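Long-range contacts in histone-lysine N-methyltransferase, H3 lysine-9 specific SUVH6 (Arabidopsis thaliana, PDB 6A5N), which probably methylates a lysine in the tail of histone H3 and binds DNA containing 5-methylcytosine through its SRA domain: residues 88-93 with 110-115; 95-100 with 127-132. The protein carries 1 engineered substitution. All coordinates share one frame; numbering follows the deposited sequence.

Interaction 1: residues 88-93 with 110-115; sequences GIHKPS and SIVASG. With nucleotides of chain B; nucleotides of chain C.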
ATOM      1  N   GLY A  88      12.526  -8.477 -10.705  1.00 56.85           N
ATOM      2  CA  GLY A  88      13.054  -8.869 -12.003  1.00 57.84           C
ATOM      3  C   GLY A  88      12.385  -8.105 -13.130  1.00 60.57           C
ATOM      4  O   GLY A  88      12.600  -8.402 -14.313  1.00 63.26           O
ATOM      5  N   ILE A  89      11.553  -7.131 -12.758  1.00 55.31           N
ATOM      6  CA  ILE A  89      10.859  -6.281 -13.722  1.00 56.38           C
ATOM      7  C   ILE A  89      11.852  -5.445 -14.516  1.00 54.89           C
ATOM      8  O   ILE A  89      11.708  -5.271 -15.721  1.00 50.43           O
ATOM      9  CB  ILE A  89       9.853  -5.322 -13.018  1.00 47.47           C
ATOM     10  CG1 ILE A  89       8.706  -6.099 -12.382  1.00 48.75           C
ATOM     11  CG2 ILE A  89       9.298  -4.289 -13.988  1.00 49.23           C
ATOM     12  CD1 ILE A  89       7.677  -5.216 -11.722  1.00 49.86           C
ATOM     13  N   HIS A  90      12.844  -4.919 -13.800  1.00 52.66           N
ATOM     14  CA  HIS A  90      13.849  -4.018 -14.338  1.00 45.76           C
ATOM     15  C   HIS A  90      15.062  -4.142 -13.430  1.00 48.05           C
ATOM     16  O   HIS A  90      14.986  -3.799 -12.244  1.00 57.13           O
ATOM     17  CB  HIS A  90      13.308  -2.589 -14.383  1.00 46.94           C
ATOM     18  CG  HIS A  90      14.116  -1.640 -15.219  1.00 56.70           C
ATOM     19  ND1 HIS A  90      14.012  -1.580 -16.595  1.00 56.26           N
ATOM     20  CD2 HIS A  90      14.990  -0.666 -14.866  1.00 54.22           C
ATOM     21  CE1 HIS A  90      14.812  -0.632 -17.054  1.00 54.53           C
ATOM     22  NE2 HIS A  90      15.419  -0.065 -16.025  1.00 56.40           N
ATOM     23  N   LYS A  91      16.169  -4.640 -13.975  1.00 47.68           N
ATOM     24  CA  LYS A  91      17.361  -4.943 -13.190  1.00 48.68           C
ATOM     25  C   LYS A  91      18.203  -3.699 -12.779  1.00 60.91           C
ATOM     26  O   LYS A  91      18.562  -3.562 -11.607  1.00 65.78           O
ATOM     27  CB  LYS A  91      18.221  -5.945 -13.963  1.00 56.57           C
ATOM     28  CG  LYS A  91      17.433  -7.128 -14.542  1.00 61.04           C
ATOM     29  CD  LYS A  91      17.698  -8.449 -13.810  1.00 65.86           C
ATOM     30  CE  LYS A  91      16.836  -8.577 -12.567  1.00 65.00           C
ATOM     31  NZ  LYS A  91      16.826  -9.962 -12.030  1.00 63.94           N
ATOM     32  N   PRO A  92      18.506  -2.776 -13.719  1.00 56.34           N
ATOM     33  CA  PRO A  92      19.351  -1.641 -13.296  1.00 54.39           C
ATOM     34  C   PRO A  92      18.751  -0.799 -12.159  1.00 53.41           C
ATOM     35  O   PRO A  92      17.547  -0.537 -12.184  1.00 48.71           O
ATOM     36  CB  PRO A  92      19.461  -0.792 -14.567  1.00 52.58           C
ATOM     37  CG  PRO A  92      19.135  -1.735 -15.700  1.00 49.42           C
ATOM     38  CD  PRO A  92      18.127  -2.676 -15.144  1.00 49.36           C
ATOM     39  N   SER A  93      19.564  -0.375 -11.193  1.00 54.95           N
ATOM     40  CA  SER A  93      19.063   0.447 -10.087  1.00 57.05           C
ATOM     41  C   SER A  93      18.708   1.853 -10.544  1.00 58.07           C
ATOM     42  O   SER A  93      17.743   2.438 -10.055  1.00 57.07           O
ATOM     43  CB  SER A  93      20.090   0.507  -8.949  1.00 52.07           C
ATOM     44  OG  SER A  93      21.287   1.158  -9.350  1.00 50.03           O
ATOM     45  N   SER A 110      13.111  -3.849 -20.871  1.00 49.55           N
ATOM     46  CA  SER A 110      12.243  -2.899 -20.158  1.00 48.73           C
ATOM     47  C   SER A 110      12.810  -1.494 -20.124  1.00 44.19           C
ATOM     48  O   SER A 110      14.026  -1.323 -20.131  1.00 47.81           O
ATOM     49  CB  SER A 110      11.971  -3.393 -18.721  1.00 51.49           C
ATOM     50  OG  SER A 110      13.152  -3.856 -18.080  1.00 47.66           O
ATOM     51  N   ILE A 111      11.927  -0.494 -20.099  1.00 43.47           N
ATOM     52  CA  ILE A 111      12.348   0.901 -19.959  1.00 47.99           C
ATOM     53  C   ILE A 111      11.645   1.633 -18.807  1.00 51.76           C
ATOM     54  O   ILE A 111      10.540   1.261 -18.376  1.00 50.52           O
ATOM     55  CB  ILE A 111      12.123   1.704 -21.253  1.00 50.83           C
ATOM     56  CG1 ILE A 111      10.699   1.542 -21.762  1.00 52.69           C
ATOM     57  CG2 ILE A 111      13.093   1.256 -22.326  1.00 56.30           C
ATOM     58  CD1 ILE A 111      10.325   2.503 -22.917  1.00 51.98           C
ATOM     59  N   VAL A 112      12.310   2.679 -18.321  1.00 55.59           N
ATOM     60  CA  VAL A 112      11.778   3.550 -17.283  1.00 49.47           C
ATOM     61  C   VAL A 112      11.764   4.986 -17.785  1.00 48.99           C
ATOM     62  O   VAL A 112      12.820   5.542 -18.100  1.00 50.65           O
ATOM     63  CB  VAL A 112      12.610   3.440 -15.988  1.00 48.82           C
ATOM     64  CG1 VAL A 112      12.269   4.582 -15.023  1.00 46.54           C
ATOM     65  CG2 VAL A 112      12.361   2.104 -15.329  1.00 40.48           C
ATOM     66  N   ALA A 113      10.573   5.574 -17.889  1.00 56.03           N
ATOM     67  CA  ALA A 113      10.439   6.991 -18.255  1.00 55.99           C
ATOM     68  C   ALA A 113      10.058   7.826 -17.026  1.00 57.39           C
ATOM     69  O   ALA A 113       8.868   7.977 -16.710  1.00 56.35           O
ATOM     70  CB  ALA A 113       9.408   7.173 -19.375  1.00 51.78           C
ATOM     71  N   SER A 114      11.079   8.387 -16.377  1.00 56.28           N
ATOM     72  CA  SER A 114      10.946   9.115 -15.117  1.00 63.60           C
ATOM     73  C   SER A 114      10.921  10.627 -15.252  1.00 77.82           C
ATOM     74  O   SER A 114      10.811  11.330 -14.252  1.00 84.67           O
ATOM     75  CB  SER A 114      12.107   8.750 -14.192  1.00 61.10           C
ATOM     76  OG  SER A 114      11.960   7.473 -13.619  1.00 61.77           O
ATOM     77  N   GLY A 115      11.067  11.133 -16.470  1.00 79.52           N
ATOM     78  CA  GLY A 115      11.137  12.571 -16.669  1.00 85.91           C
ATOM     79  C   GLY A 115      12.532  13.150 -16.544  1.00 90.78           C
ATOM     80  O   GLY A 115      12.700  14.359 -16.357  1.00 98.94           O
TER
ATOM     81  N1  5CM B   8      15.335   7.964 -17.731  1.00 57.73           N
ATOM     82  C2  5CM B   8      14.266   8.729 -18.028  1.00 60.79           C
ATOM     83  N3  5CM B   8      13.878   8.892 -19.360  1.00 67.16           N
ATOM     84  C4  5CM B   8      14.664   8.374 -20.400  1.00 62.87           C
ATOM     85  C5  5CM B   8      15.820   7.672 -20.107  1.00 58.11           C
ATOM     86  C5A 5CM B   8      16.616   7.150 -21.107  1.00 56.65           C
ATOM     87  C6  5CM B   8      16.165   7.498 -18.776  1.00 58.94           C
ATOM     88  O2  5CM B   8      13.552   9.159 -17.134  1.00 67.00           O
ATOM     89  N4  5CM B   8      14.365   8.522 -21.687  1.00 64.27           N
ATOM     90  C1' 5CM B   8      15.965   7.736 -16.394  1.00 55.95           C
ATOM     91  C2' 5CM B   8      16.684   6.659 -15.745  1.00 50.95           C
ATOM     92  C3' 5CM B   8      16.757   7.622 -14.395  1.00 67.43           C
ATOM     93  C4' 5CM B   8      17.511   8.845 -14.950  1.00 63.75           C
ATOM     94  O4' 5CM B   8      16.717   8.949 -16.160  1.00 50.81           O
ATOM     95  O3' 5CM B   8      15.470   7.992 -13.833  1.00 75.68           O
ATOM     96  C5' 5CM B   8      18.557   7.749 -15.192  1.00 64.91           C
ATOM     97  O5' 5CM B   8      19.301   8.146 -16.351  1.00 67.67           O
ATOM     98  P   5CM B   8      20.057   7.109 -17.357  1.00 64.86           P
ATOM     99  OP1 5CM B   8      19.149   6.047 -17.845  1.00 66.72           O
ATOM    100  OP2 5CM B   8      20.845   7.905 -18.322  1.00 71.80           O
ATOM    101  P    DA B   9      14.964   7.396 -12.417  1.00 80.12           P
ATOM    102  OP1  DA B   9      13.833   6.485 -12.683  1.00 77.83           O
ATOM    103  OP2  DA B   9      14.769   8.531 -11.485  1.00 87.30           O
ATOM    104  O5'  DA B   9      16.175   6.503 -11.876  1.00 64.76           O
ATOM    105  C5'  DA B   9      17.069   7.032 -10.894  1.00 64.47           C
ATOM    106  C4'  DA B   9      16.978   6.238  -9.603  1.00 61.67           C
ATOM    107  O4'  DA B   9      18.222   6.346  -8.888  1.00 59.74           O
ATOM    108  C3'  DA B   9      15.961   6.767  -8.626  1.00 58.44           C
ATOM    109  O3'  DA B   9      15.672   5.753  -7.640  1.00 49.21           O
ATOM    110  C2'  DA B   9      16.701   7.963  -8.030  1.00 60.30           C
ATOM    111  C1'  DA B   9      18.139   7.434  -7.974  1.00 60.39           C
ATOM    112  N9   DA B   9      19.147   8.401  -8.367  1.00 52.68           N
ATOM    113  C8   DA B   9      18.979   9.455  -9.211  1.00 58.26           C
ATOM    114  N7   DA B   9      20.068  10.150  -9.416  1.00 60.47           N
ATOM    115  C5   DA B   9      21.030   9.485  -8.651  1.00 59.22           C
ATOM    116  C6   DA B   9      22.406   9.717  -8.433  1.00 64.52           C
ATOM    117  N6   DA B   9      23.078  10.733  -8.990  1.00 68.35           N
ATOM    118  N1   DA B   9      23.057   8.865  -7.619  1.00 66.55           N
ATOM    119  C2   DA B   9      22.379   7.855  -7.058  1.00 66.57           C
ATOM    120  N3   DA B   9      21.091   7.544  -7.187  1.00 63.96           N
ATOM    121  C4   DA B   9      20.471   8.405  -8.003  1.00 54.30           C
TER
ATOM    122  P    DA C   9      25.922   0.457  -2.926  1.00108.54           P
ATOM    123  OP1  DA C   9      25.649   0.212  -1.484  1.00109.70           O
ATOM    124  OP2  DA C   9      27.281   0.276  -3.475  1.00109.49           O
ATOM    125  O5'  DA C   9      24.925  -0.447  -3.776  1.00101.04           O
ATOM    126  C5'  DA C   9      23.541  -0.103  -3.806  1.00104.99           C
ATOM    127  C4'  DA C   9      22.784  -1.015  -4.745  1.00103.58           C
ATOM    128  O4'  DA C   9      22.843  -0.474  -6.086  1.00104.07           O
ATOM    129  C3'  DA C   9      23.339  -2.430  -4.832  1.00 97.53           C
ATOM    130  O3'  DA C   9      22.278  -3.362  -4.979  1.00 95.19           O
ATOM    131  C2'  DA C   9      24.259  -2.406  -6.055  1.00 97.11           C
ATOM    132  C1'  DA C   9      23.752  -1.210  -6.880  1.00101.13           C
ATOM    133  N9   DA C   9      24.816  -0.305  -7.339  1.00101.91           N
ATOM    134  C8   DA C   9      26.036  -0.092  -6.750  1.00101.99           C
ATOM    135  N7   DA C   9      26.794   0.772  -7.385  1.00 97.75           N
ATOM    136  C5   DA C   9      26.018   1.156  -8.473  1.00 94.57           C
ATOM    137  C6   DA C   9      26.244   2.053  -9.536  1.00 90.57           C
ATOM    138  N6   DA C   9      27.376   2.757  -9.683  1.00 88.23           N
ATOM    139  N1   DA C   9      25.256   2.197 -10.446  1.00 90.65           N
ATOM    140  C2   DA C   9      24.126   1.496 -10.300  1.00 92.33           C
ATOM    141  N3   DA C   9      23.797   0.628  -9.348  1.00 94.89           N
ATOM    142  C4   DA C   9      24.795   0.497  -8.460  1.00 97.32           C
TER

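Interaction 2: residues 95-100 with 127-132; sequences AGIDYM and LTYTGQ. With nucleotides of chain B.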
ATOM      1  N   ALA A  95      19.566   3.138 -14.337  1.00 55.51           N
ATOM      2  CA  ALA A  95      19.417   3.334 -15.795  1.00 58.12           C
ATOM      3  C   ALA A  95      18.015   3.062 -16.324  1.00 51.11           C
ATOM      4  O   ALA A  95      17.321   2.162 -15.846  1.00 45.41           O
ATOM      5  CB  ALA A  95      20.411   2.456 -16.549  1.00 51.20           C
ATOM      6  N   GLY A  96      17.620   3.826 -17.336  1.00 47.00           N
ATOM      7  CA  GLY A  96      16.312   3.666 -17.948  1.00 51.19           C
ATOM      8  C   GLY A  96      16.133   2.424 -18.804  1.00 47.78           C
ATOM      9  O   GLY A  96      15.028   1.871 -18.874  1.00 46.10           O
ATOM     10  N   ILE A  97      17.197   1.965 -19.449  1.00 50.69           N
ATOM     11  CA  ILE A  97      17.054   0.843 -20.382  1.00 49.99           C
ATOM     12  C   ILE A  97      17.677  -0.464 -19.896  1.00 47.96           C
ATOM     13  O   ILE A  97      18.882  -0.511 -19.599  1.00 51.10           O
ATOM     14  CB  ILE A  97      17.679   1.172 -21.751  1.00 46.61           C
ATOM     15  CG1 ILE A  97      17.122   2.483 -22.301  1.00 48.87           C
ATOM     16  CG2 ILE A  97      17.410   0.019 -22.720  1.00 47.91           C
ATOM     17  CD1 ILE A  97      17.887   3.022 -23.528  1.00 56.71           C
ATOM     18  N   ASP A  98      16.864  -1.520 -19.853  1.00 42.16           N
ATOM     19  CA  ASP A  98      17.326  -2.874 -19.568  1.00 49.22           C
ATOM     20  C   ASP A  98      17.155  -3.764 -20.809  1.00 55.70           C
ATOM     21  O   ASP A  98      16.091  -3.739 -21.475  1.00 58.03           O
ATOM     22  CB  ASP A  98      16.564  -3.452 -18.367  1.00 49.45           C
ATOM     23  CG  ASP A  98      17.201  -4.730 -17.811  1.00 54.24           C
ATOM     24  OD1 ASP A  98      18.399  -4.978 -18.093  1.00 55.84           O
ATOM     25  OD2 ASP A  98      16.505  -5.465 -17.061  1.00 52.68           O
ATOM     26  N   TYR A  99      18.195  -4.548 -21.102  1.00 53.61           N
ATOM     27  CA  TYR A  99      18.224  -5.396 -22.298  1.00 56.77           C
ATOM     28  C   TYR A  99      18.829  -6.776 -22.050  1.00 57.44           C
ATOM     29  O   TYR A  99      19.465  -7.009 -21.017  1.00 61.89           O
ATOM     30  CB  TYR A  99      18.998  -4.705 -23.427  1.00 54.65           C
ATOM     31  CG  TYR A  99      20.407  -4.244 -23.095  1.00 54.68           C
ATOM     32  CD1 TYR A  99      20.658  -2.931 -22.716  1.00 57.85           C
ATOM     33  CD2 TYR A  99      21.486  -5.110 -23.188  1.00 57.21           C
ATOM     34  CE1 TYR A  99      21.929  -2.501 -22.433  1.00 58.21           C
ATOM     35  CE2 TYR A  99      22.768  -4.681 -22.901  1.00 61.64           C
ATOM     36  CZ  TYR A  99      22.976  -3.377 -22.527  1.00 62.16           C
ATOM     37  OH  TYR A  99      24.247  -2.947 -22.245  1.00 69.55           O
ATOM     38  N   MET A 100      18.637  -7.686 -23.002  1.00 51.07           N
ATOM     39  CA  MET A 100      19.183  -9.038 -22.883  1.00 51.70           C
ATOM     40  C   MET A 100      19.483  -9.664 -24.250  1.00 63.89           C
ATOM     41  O   MET A 100      19.122  -9.121 -25.306  1.00 64.40           O
ATOM     42  CB  MET A 100      18.222  -9.941 -22.102  1.00 46.42           C
ATOM     43  CG  MET A 100      16.970 -10.295 -22.866  1.00 54.09           C
ATOM     44  SD  MET A 100      15.779 -11.319 -21.975  1.00 68.82           S
ATOM     45  CE  MET A 100      16.137 -12.949 -22.621  1.00 53.99           C
ATOM     46  N   LEU A 127       4.213   6.367 -27.176  1.00 59.68           N
ATOM     47  CA  LEU A 127       5.166   7.032 -26.292  1.00 64.63           C
ATOM     48  C   LEU A 127       6.448   7.334 -27.059  1.00 67.14           C
ATOM     49  O   LEU A 127       6.912   6.498 -27.840  1.00 71.87           O
ATOM     50  CB  LEU A 127       5.434   6.154 -25.049  1.00 61.38           C
ATOM     51  CG  LEU A 127       6.749   6.088 -24.243  1.00 66.45           C
ATOM     52  CD1 LEU A 127       7.973   5.550 -24.974  1.00 65.09           C
ATOM     53  CD2 LEU A 127       7.065   7.431 -23.574  1.00 73.36           C
ATOM     54  N   THR A 128       7.028   8.512 -26.847  1.00 64.82           N
ATOM     55  CA  THR A 128       8.328   8.810 -27.450  1.00 68.26           C
ATOM     56  C   THR A 128       9.386   8.817 -26.344  1.00 67.02           C
ATOM     57  O   THR A 128       9.292   9.580 -25.370  1.00 66.39           O
ATOM     58  CB  THR A 128       8.337  10.153 -28.215  1.00 73.11           C
ATOM     59  OG1 THR A 128       7.367  10.122 -29.276  1.00 75.88           O
ATOM     60  CG2 THR A 128       9.700  10.383 -28.828  1.00 73.26           C
ATOM     61  N   TYR A 129      10.386   7.952 -26.494  1.00 61.17           N
ATOM     62  CA  TYR A 129      11.392   7.726 -25.462  1.00 60.33           C
ATOM     63  C   TYR A 129      12.769   8.158 -25.938  1.00 59.62           C
ATOM     64  O   TYR A 129      13.273   7.662 -26.956  1.00 62.44           O
ATOM     65  CB  TYR A 129      11.398   6.246 -25.065  1.00 57.92           C
ATOM     66  CG  TYR A 129      12.160   5.937 -23.801  1.00 57.70           C
ATOM     67  CD1 TYR A 129      11.632   6.250 -22.563  1.00 66.60           C
ATOM     68  CD2 TYR A 129      13.387   5.295 -23.846  1.00 56.99           C
ATOM     69  CE1 TYR A 129      12.320   5.955 -21.393  1.00 64.42           C
ATOM     70  CE2 TYR A 129      14.079   4.995 -22.703  1.00 59.97           C
ATOM     71  CZ  TYR A 129      13.542   5.327 -21.477  1.00 63.66           C
ATOM     72  OH  TYR A 129      14.237   5.021 -20.333  1.00 63.22           O
ATOM     73  N   THR A 130      13.373   9.078 -25.192  1.00 60.50           N
ATOM     74  CA  THR A 130      14.717   9.550 -25.493  1.00 56.68           C
ATOM     75  C   THR A 130      15.758   8.493 -25.161  1.00 61.36           C
ATOM     76  O   THR A 130      15.680   7.834 -24.114  1.00 59.61           O
ATOM     77  CB  THR A 130      15.030  10.839 -24.724  1.00 53.08           C
ATOM     78  OG1 THR A 130      14.024  11.827 -25.003  1.00 53.12           O
ATOM     79  CG2 THR A 130      16.391  11.373 -25.110  1.00 53.72           C
ATOM     80  N   GLY A 131      16.728   8.335 -26.031  1.00 62.76           N
ATOM     81  CA  GLY A 131      17.774   7.381 -25.805  1.00 64.18           C
ATOM     82  C   GLY A 131      18.616   7.861 -24.675  1.00 63.69           C
ATOM     83  O   GLY A 131      18.318   8.872 -24.107  1.00 60.06           O
ATOM     84  N   GLN A 132      19.664   7.129 -24.350  1.00 59.24           N
ATOM     85  CA  GLN A 132      20.532   7.515 -23.264  1.00 68.02           C
ATOM     86  C   GLN A 132      21.939   7.788 -23.731  1.00 73.62           C
ATOM     87  O   GLN A 132      22.585   6.939 -24.301  1.00 77.59           O
ATOM     88  CB  GLN A 132      20.535   6.428 -22.188  1.00 68.83           C
ATOM     89  CG  GLN A 132      21.498   5.289 -22.425  1.00 68.63           C
ATOM     90  CD  GLN A 132      21.260   4.083 -21.544  1.00 69.18           C
ATOM     91  OE1 GLN A 132      20.460   4.104 -20.625  1.00 66.04           O
ATOM     92  NE2 GLN A 132      21.972   3.018 -21.830  1.00 69.03           N
TER
ATOM     93  N1  5CM B   8      15.335   7.964 -17.731  1.00 57.73           N
ATOM     94  C2  5CM B   8      14.266   8.729 -18.028  1.00 60.79           C
ATOM     95  N3  5CM B   8      13.878   8.892 -19.360  1.00 67.16           N
ATOM     96  C4  5CM B   8      14.664   8.374 -20.400  1.00 62.87           C
ATOM     97  C5  5CM B   8      15.820   7.672 -20.107  1.00 58.11           C
ATOM     98  C5A 5CM B   8      16.616   7.150 -21.107  1.00 56.65           C
ATOM     99  C6  5CM B   8      16.165   7.498 -18.776  1.00 58.94           C
ATOM    100  O2  5CM B   8      13.552   9.159 -17.134  1.00 67.00           O
ATOM    101  N4  5CM B   8      14.365   8.522 -21.687  1.00 64.27           N
ATOM    102  C1' 5CM B   8      15.965   7.736 -16.394  1.00 55.95           C
ATOM    103  C2' 5CM B   8      16.684   6.659 -15.745  1.00 50.95           C
ATOM    104  C3' 5CM B   8      16.757   7.622 -14.395  1.00 67.43           C
ATOM    105  C4' 5CM B   8      17.511   8.845 -14.950  1.00 63.75           C
ATOM    106  O4' 5CM B   8      16.717   8.949 -16.160  1.00 50.81           O
ATOM    107  O3' 5CM B   8      15.470   7.992 -13.833  1.00 75.68           O
ATOM    108  C5' 5CM B   8      18.557   7.749 -15.192  1.00 64.91           C
ATOM    109  O5' 5CM B   8      19.301   8.146 -16.351  1.00 67.67           O
ATOM    110  P   5CM B   8      20.057   7.109 -17.357  1.00 64.86           P
ATOM    111  OP1 5CM B   8      19.149   6.047 -17.845  1.00 66.72           O
ATOM    112  OP2 5CM B   8      20.845   7.905 -18.322  1.00 71.80           O
ATOM    113  P    DT B   7      26.101   6.898 -19.149  1.00 91.87           P
ATOM    114  OP1  DT B   7      25.399   7.230 -20.410  1.00 94.31           O
ATOM    115  OP2  DT B   7      27.031   7.867 -18.523  1.00 91.29           O
ATOM    116  O5'  DT B   7      25.016   6.511 -18.039  1.00 77.99           O
ATOM    117  C5'  DT B   7      24.079   5.478 -18.302  1.00 73.85           C
ATOM    118  C4'  DT B   7      23.130   5.299 -17.133  1.00 70.81           C
ATOM    119  O4'  DT B   7      23.838   4.700 -16.025  1.00 76.43           O
ATOM    120  C3'  DT B   7      22.507   6.592 -16.604  1.00 66.22           C
ATOM    121  O3'  DT B   7      21.121   6.389 -16.403  1.00 65.23           O
ATOM    122  C2'  DT B   7      23.242   6.836 -15.285  1.00 65.56           C
ATOM    123  C1'  DT B   7      23.552   5.415 -14.842  1.00 71.97           C
ATOM    124  N1   DT B   7      24.736   5.302 -13.938  1.00 68.87           N
ATOM    125  C2   DT B   7      24.808   4.237 -13.078  1.00 71.40           C
ATOM    126  O2   DT B   7      23.944   3.380 -13.001  1.00 75.12           O
ATOM    127  N3   DT B   7      25.927   4.205 -12.304  1.00 70.56           N
ATOM    128  C4   DT B   7      26.966   5.096 -12.299  1.00 70.84           C
ATOM    129  O4   DT B   7      27.930   4.957 -11.556  1.00 72.70           O
ATOM    130  C5   DT B   7      26.844   6.196 -13.234  1.00 68.29           C
ATOM    131  C7   DT B   7      27.924   7.240 -13.320  1.00 71.80           C
ATOM    132  C6   DT B   7      25.745   6.244 -14.004  1.00 62.25           C
TER

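Interaction 1: residues 88-93 with 110-115
The imidazole of His90 lies flat on Val112, which stands on strand 105-113, and turns one edge to Ser110 of the same strand. With CG anti to its own backbone N (chi1 -166°), the ring reaches across from the loop that follows helix 81-87. Val112 sends its two methyl groups to different places. CG2 sits over the middle of the ring, 3.9 Å from the His90 centroid and 12° off the normal, a CH-pi contact. CG1 goes instead to the DNA, 3.4 Å from OP1 of DA9 of chain B. The opposite face of the imidazole is covered, nearer its rim, by CD of Pro92 from its own loop.

At the ring edge, His90 ND1 and Ser110 OG are hydrogen-bonded at 2.9 Å. The hydroxyl also lies 3.1 Å from the carbonyl O of Ile89, which is hydrogen-bonded to Arg172. Ser110 OG gets there because its chi1 of 45° swings it between the backbone N and the carbonyl carbon, facing the loop. On the far side of the imidazole, NE2 is bonded to the carbonyl O of Ala95.

Where strand 105-113 ends, the same segment grips the DNA in the SRA domain. Ser114 N gives a hydrogen bond of 2.7 Å to O2 of 5CM8 of chain B. In the DNA-facing loop, Ser93 brings its hydroxyl close to the adenine of DA9 of chain C.

Both imidazole nitrogens are therefore engaged and both faces packed, which fixes the rotation of a buried ring. NE2, facing a carbonyl oxygen, is presumably the protonated nitrogen of this bond; His90 thus joins the loop to strand 105-113 through polar bonds at its edges and apolar contact on its faces.

Interaction 2: residues 95-100 with 127-132
The phenol ring of Tyr129 meets CG1 of Ile97 at its edge and carries the base of 5CM8 of chain B on one face. The base lies almost parallel to the phenol and is displaced so that N4 stands over the ring toward its rim, 3.3 Å from CZ of Tyr129. This is the methylcytosine pocket of the SRA domain, consistent with a base flipped out of the helix as in related SRA domains. At the ring edge, Ile97 CG1 is 4.0 Å from Tyr129 CE2, so an aliphatic branch from strand 97-102 borders the aromatic from strand 126-130.

The Tyr129 hydroxyl is bonded to the carbonyl O of Val112, which holds the phenol at its far end. Beside it, Gly96 CA comes to 3.4 Å from Tyr129 OH, an approach made possible by the lack of a side chain there. Gly96 N in turn binds the DNA backbone, donating a nearly straight hydrogen bond (162°) to OP1 of 5CM8.

Gln132 closes the contact from the loop after strand 126-130. Its first torsion (chi1 84°) places CG between the backbone N and carbonyl carbon, and the extended chain beyond crosses Ile97, whose CD1 lies 4.0 Å from Gln132 OE1. The base edge is read by the main chain: N4 of 5CM8 donates a hydrogen bond of 2.8 Å to Thr130 O. The methyl carbon C5A of 5CM8 lies 3.3 Å from Tyr129 OH and 4.1 Å from Gln132 CB.

In the fold
The centres of interactions 1 and 2 lie about 8 Å apart in one SRA domain, and their segments alternate along the chain. Strands 97-102 and 105-113 are antiparallel neighbours, with Ser110 O 2.9 Å from Asp98 N, so one partner of each contact is tied to the other by backbone bonding. Val112 is shared: its CG2 methyl packs on His90 in interaction 1, while its carbonyl O lies 2.7 Å from Tyr129 OH of interaction 2. The His90 ring also brings CE1 to 3.1 Å from Gly96 O. Both contacts converge on 5CM8 of chain B, with 110-115 at its O2 edge, 127-132 at N4 and the methyl group, and 95-100 at its phosphate.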